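Local coordinates for clostripain-related protein (Bacteroides thetaiotaomicron, PDB 6N9J) that probably cleaves peptide bonds as a secreted cysteine protease of the clostripain (C11) family, here captured with an irreversible peptide inhibitor, at residues 40-43 with 44-47; 227-231 with 232-236. All blocks are in the same frame, centred on the assembly; numbering follows the deposited sequence.

Contact 1 (40-43 with 44-47)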
loop_
_atom_site.group_PDB
_atom_site.type_symbol
_atom_site.label_atom_id
_atom_site.label_comp_id
_atom_site.label_asym_id
_atom_site.label_seq_id
_atom_site.Cartn_x
_atom_site.Cartn_y
_atom_site.Cartn_z
ATOM N N SER A 40 1.725 -3.391 23.924
ATOM C CA SER A 40 1.765 -4.838 23.765
ATOM C C SER A 40 3.053 -5.281 23.083
ATOM O O SER A 40 3.194 -6.441 22.708
ATOM C CB SER A 40 0.561 -5.319 22.959
ATOM O OG SER A 40 -0.631 -4.704 23.413
ATOM N N VAL A 41 3.980 -4.348 22.898
ATOM C CA VAL A 41 5.239 -4.649 22.223
ATOM C C VAL A 41 6.414 -4.528 23.188
ATOM O O VAL A 41 6.502 -3.562 23.935
ATOM C CB VAL A 41 5.487 -3.709 21.026
ATOM C CG1 VAL A 41 6.787 -4.090 20.316
ATOM C CG2 VAL A 41 4.314 -3.740 20.046
ATOM N N ASP A 42 7.307 -5.514 23.167
ATOM C CA ASP A 42 8.540 -5.469 23.945
ATOM C C ASP A 42 9.631 -4.726 23.168
ATOM O O ASP A 42 10.231 -5.285 22.250
ATOM C CB ASP A 42 8.996 -6.890 24.294
ATOM C CG ASP A 42 10.259 -6.921 25.163
ATOM O OD1 ASP A 42 10.671 -5.862 25.698
ATOM O OD2 ASP A 42 10.825 -8.027 25.332
ATOM N N ASP A 43 9.890 -3.475 23.550
ATOM C CA ASP A 43 10.849 -2.620 22.842
ATOM C C ASP A 43 12.320 -3.008 23.087
ATOM O O ASP A 43 13.231 -2.357 22.570
ATOM C CB ASP A 43 10.630 -1.144 23.222
ATOM C CG ASP A 43 10.691 -0.904 24.729
ATOM O OD1 ASP A 43 10.175 -1.750 25.490
ATOM O OD2 ASP A 43 11.261 0.127 25.154
ATOM N N ASN A 44 12.553 -4.063 23.865
ATOM C CA ASN A 44 13.902 -4.589 24.041
ATOM C C ASN A 44 14.453 -5.185 22.748
ATOM O O ASN A 44 15.659 -5.137 22.497
ATOM C CB ASN A 44 13.935 -5.655 25.138
ATOM C CG ASN A 44 13.744 -5.081 26.522
ATOM O OD1 ASN A 44 14.144 -3.948 26.800
ATOM N ND2 ASN A 44 13.137 -5.868 27.407
ATOM N N HIS A 45 13.567 -5.757 21.937
ATOM C CA HIS A 45 13.977 -6.465 20.729
ATOM C C HIS A 45 13.351 -5.864 19.471
ATOM O O HIS A 45 13.720 -6.215 18.360
ATOM C CB HIS A 45 13.596 -7.946 20.823
ATOM C CG HIS A 45 13.964 -8.589 22.126
ATOM N ND1 HIS A 45 15.264 -8.897 22.464
ATOM C CD2 HIS A 45 13.197 -8.992 23.167
ATOM C CE1 HIS A 45 15.285 -9.454 23.663
ATOM N NE2 HIS A 45 14.046 -9.523 24.111
ATOM N N ASN A 46 12.396 -4.963 19.656
ATOM C CA ASN A 46 11.605 -4.441 18.551
ATOM C C ASN A 46 11.714 -2.926 18.443
ATOM O O ASN A 46 11.497 -2.211 19.423
ATOM C CB ASN A 46 10.142 -4.854 18.716
ATOM C CG ASN A 46 9.963 -6.367 18.788
ATOM O OD1 ASN A 46 10.379 -7.094 17.890
ATOM N ND2 ASN A 46 9.346 -6.845 19.868
ATOM N N ASN A 47 12.062 -2.439 17.253
ATOM C CA ASN A 47 12.209 -1.005 17.032
ATOM C C ASN A 47 11.136 -0.431 16.101
ATOM O O ASN A 47 11.122 -0.709 14.907
ATOM C CB ASN A 47 13.597 -0.693 16.466
ATOM C CG ASN A 47 14.708 -1.429 17.197
ATOM O OD1 ASN A 47 15.023 -1.126 18.351
ATOM N ND2 ASN A 47 15.321 -2.383 16.521
HETATM O O HOH W 1 13.523 -8.598 27.447
#
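D42 reaches round the turn to N44: its OD1 accepts the backbone N-H of N44 at 3.2 Å, with a fairly straight N-H···O angle of 160°, and the donor arrives from well above the carboxylate plane, 64° out of it. This acid-to-i+2 link makes an Asx turn. The carboxylate is placed for it by a first torsion that sets CG opposite the backbone N (chi1 -178°) and beside the carbonyl carbon. A water 2.8 Å from N44 ND2 accepts from that amide and donates a weak, longer bond to D42 OD2.

The carbonyl of D42 gathers three weak bonds: from N46 ND2 at 3.0 Å, and from the backbone N atoms of H45 and N46, each 3.4 Å from D42 O. Such convergence illustrates how a short connection between a helix and a strand can bring several weak donors to one oxygen, here where the chain leaves helix 24-37 and enters strand 46-53 at the surface. An alanine in place of N46 would probably cost the D42 carbonyl its side-chain donor and open a gap where the amide lies against V41 CG1.

That packing is simple: V41 CG1 lies 3.8 Å from N46 ND2, while V197 and F201 also touch the V41 side chain. D42 OD2 approaches H45 CD2 at 3.4 Å, carboxylate and imidazole nearly perpendicular. D43 gives its CA-H to N46 O, 3.5 Å from D43 CA, and directs OD2 to the backbone N of K65.

Contact 2 (227-231 with 232-236); sequences AGISN and ENWTG
A type I beta turn from S230 to N233 forms the tip of a loop that reaches the bound peptide, in a protein whose family belongs to peptidase clan CD. Two backbone bonds tie the turn: S230 N to N233 O at 2.9 Å, and N233 N to S230 O at 3.1 Å. The hydroxyl of S230 adds a weak bond from E232 N, 3.3 Å from OG; with chi1 of 70° OG sits between the backbone N and carbonyl carbon of its own residue, which brings it near the backbone N of E232.

At the corner the amide of N231 meets the inhibitor: OD1 bonds to the peptide backbone and ND2 does so weakly, while R25 and F26 of helix 24-37 touch the same side chain. W234 also packs on the peptide backbone, so a turn residue and the residue just after the turn both meet the peptide.

Farther from the tip, T235 OG1 donates to A227 O at 3.0 Å, coming from above the carbonyl plane, and so ties the chain entering the turn to the chain leaving it. The side chains of I229 and W234 run alongside each other, pointing the same way. I229 is fully extended, and its terminal methyl makes a CH-pi contact, with CD1 3.7 Å from the centroid of the six-membered ring of W234 and only 16° off the ring normal.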
loop_
_atom_site.group_PDB
_atom_site.type_symbol
_atom_site.label_atom_id
_atom_site.label_comp_id
_atom_site.label_asym_id
_atom_site.label_seq_id
_atom_site.Cartn_x
_atom_site.Cartn_y
_atom_site.Cartn_z
ATOM N N ALA A 227 -23.788 4.844 6.550
ATOM C CA ALA A 227 -24.550 5.788 7.353
ATOM C C ALA A 227 -23.676 6.379 8.451
ATOM O O ALA A 227 -22.979 5.646 9.153
ATOM C CB ALA A 227 -25.762 5.107 7.951
ATOM N N GLY A 228 -23.696 7.704 8.578
ATOM C CA GLY A 228 -22.917 8.388 9.595
ATOM C C GLY A 228 -21.412 8.374 9.381
ATOM O O GLY A 228 -20.643 8.656 10.307
ATOM N N ILE A 229 -20.975 8.061 8.165
ATOM C CA ILE A 229 -19.546 8.018 7.888
ATOM C C ILE A 229 -18.924 9.405 8.045
ATOM O O ILE A 229 -19.517 10.417 7.660
ATOM C CB ILE A 229 -19.253 7.468 6.481
ATOM C CG1 ILE A 229 -17.745 7.343 6.262
ATOM C CG2 ILE A 229 -19.898 8.335 5.389
ATOM C CD1 ILE A 229 -17.390 6.741 4.933
ATOM N N SER A 230 -17.742 9.450 8.652
ATOM C CA SER A 230 -17.008 10.704 8.786
ATOM C C SER A 230 -15.524 10.411 8.930
ATOM O O SER A 230 -15.132 9.263 9.088
ATOM C CB SER A 230 -17.511 11.512 9.982
ATOM O OG SER A 230 -17.138 10.886 11.197
ATOM N N ASN A 231 -14.702 11.452 8.860
ATOM C CA ASN A 231 -13.265 11.293 9.036
ATOM C C ASN A 231 -12.953 10.808 10.461
ATOM O O ASN A 231 -11.928 10.165 10.700
ATOM C CB ASN A 231 -12.538 12.612 8.728
ATOM C CG ASN A 231 -12.634 13.017 7.250
ATOM O OD1 ASN A 231 -12.572 12.170 6.349
ATOM N ND2 ASN A 231 -12.789 14.314 7.002
ATOM N N GLU A 232 -13.861 11.101 11.392
ATOM C CA GLU A 232 -13.716 10.690 12.788
ATOM C C GLU A 232 -14.297 9.309 13.060
ATOM O O GLU A 232 -14.064 8.726 14.122
ATOM C CB GLU A 232 -14.392 11.702 13.717
ATOM C CG GLU A 232 -13.551 12.915 14.042
ATOM C CD GLU A 232 -13.626 13.987 12.973
ATOM O OE1 GLU A 232 -14.312 13.772 11.948
ATOM O OE2 GLU A 232 -13.000 15.052 13.160
ATOM N N ASN A 233 -15.060 8.793 12.103
ATOM C CA ASN A 233 -15.800 7.550 12.295
ATOM C C ASN A 233 -16.115 6.863 10.970
ATOM O O ASN A 233 -17.142 7.134 10.356
ATOM C CB ASN A 233 -17.097 7.835 13.059
ATOM C CG ASN A 233 -17.896 6.578 13.348
ATOM O OD1 ASN A 233 -17.339 5.484 13.461
ATOM N ND2 ASN A 233 -19.212 6.732 13.477
ATOM N N TRP A 234 -15.238 5.963 10.539
ATOM C CA TRP A 234 -15.390 5.370 9.221
ATOM C C TRP A 234 -16.275 4.136 9.256
ATOM O O TRP A 234 -15.871 3.084 9.762
ATOM C CB TRP A 234 -14.033 5.020 8.623
ATOM C CG TRP A 234 -14.068 4.955 7.139
ATOM C CD1 TRP A 234 -14.349 3.860 6.368
ATOM C CD2 TRP A 234 -13.831 6.042 6.226
ATOM N NE1 TRP A 234 -14.295 4.201 5.031
ATOM C CE2 TRP A 234 -13.975 5.529 4.919
ATOM C CE3 TRP A 234 -13.498 7.393 6.389
ATOM C CZ2 TRP A 234 -13.799 6.320 3.783
ATOM C CZ3 TRP A 234 -13.324 8.176 5.263
ATOM C CH2 TRP A 234 -13.475 7.639 3.976
ATOM N N THR A 235 -17.480 4.280 8.706
ATOM C CA THR A 235 -18.445 3.189 8.616
ATOM C C THR A 235 -18.519 2.616 7.190
ATOM O O THR A 235 -19.339 1.743 6.895
ATOM C CB THR A 235 -19.858 3.652 9.059
ATOM O OG1 THR A 235 -20.309 4.727 8.219
ATOM C CG2 THR A 235 -19.842 4.131 10.510
ATOM N N GLY A 236 -17.642 3.099 6.312
ATOM C CA GLY A 236 -17.684 2.730 4.905
ATOM C C GLY A 236 -16.973 1.438 4.529
ATOM O O GLY A 236 -16.960 1.070 3.356
#

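In the fold
Contact 1 comes first along the chain and closes before contact 2 opens; their centres lie 32 Å apart and their nearest atoms about 21 Å, so they do not touch. Both are connections that lead from a helix to a strand of the same large mixed sheet: contact 1 runs from helix 24-37 into strand 46-53, and contact 2 lies between helix 206-221 and strand 239-244. Helix 24-37 relates the two, since contact 1 follows its C-terminal end, whereas R25 and F26 near its start touch contact 2. Contact 1 thus lies at the surface, away from contact 2, whereas contact 2 meets the bound peptide through N231 and W234.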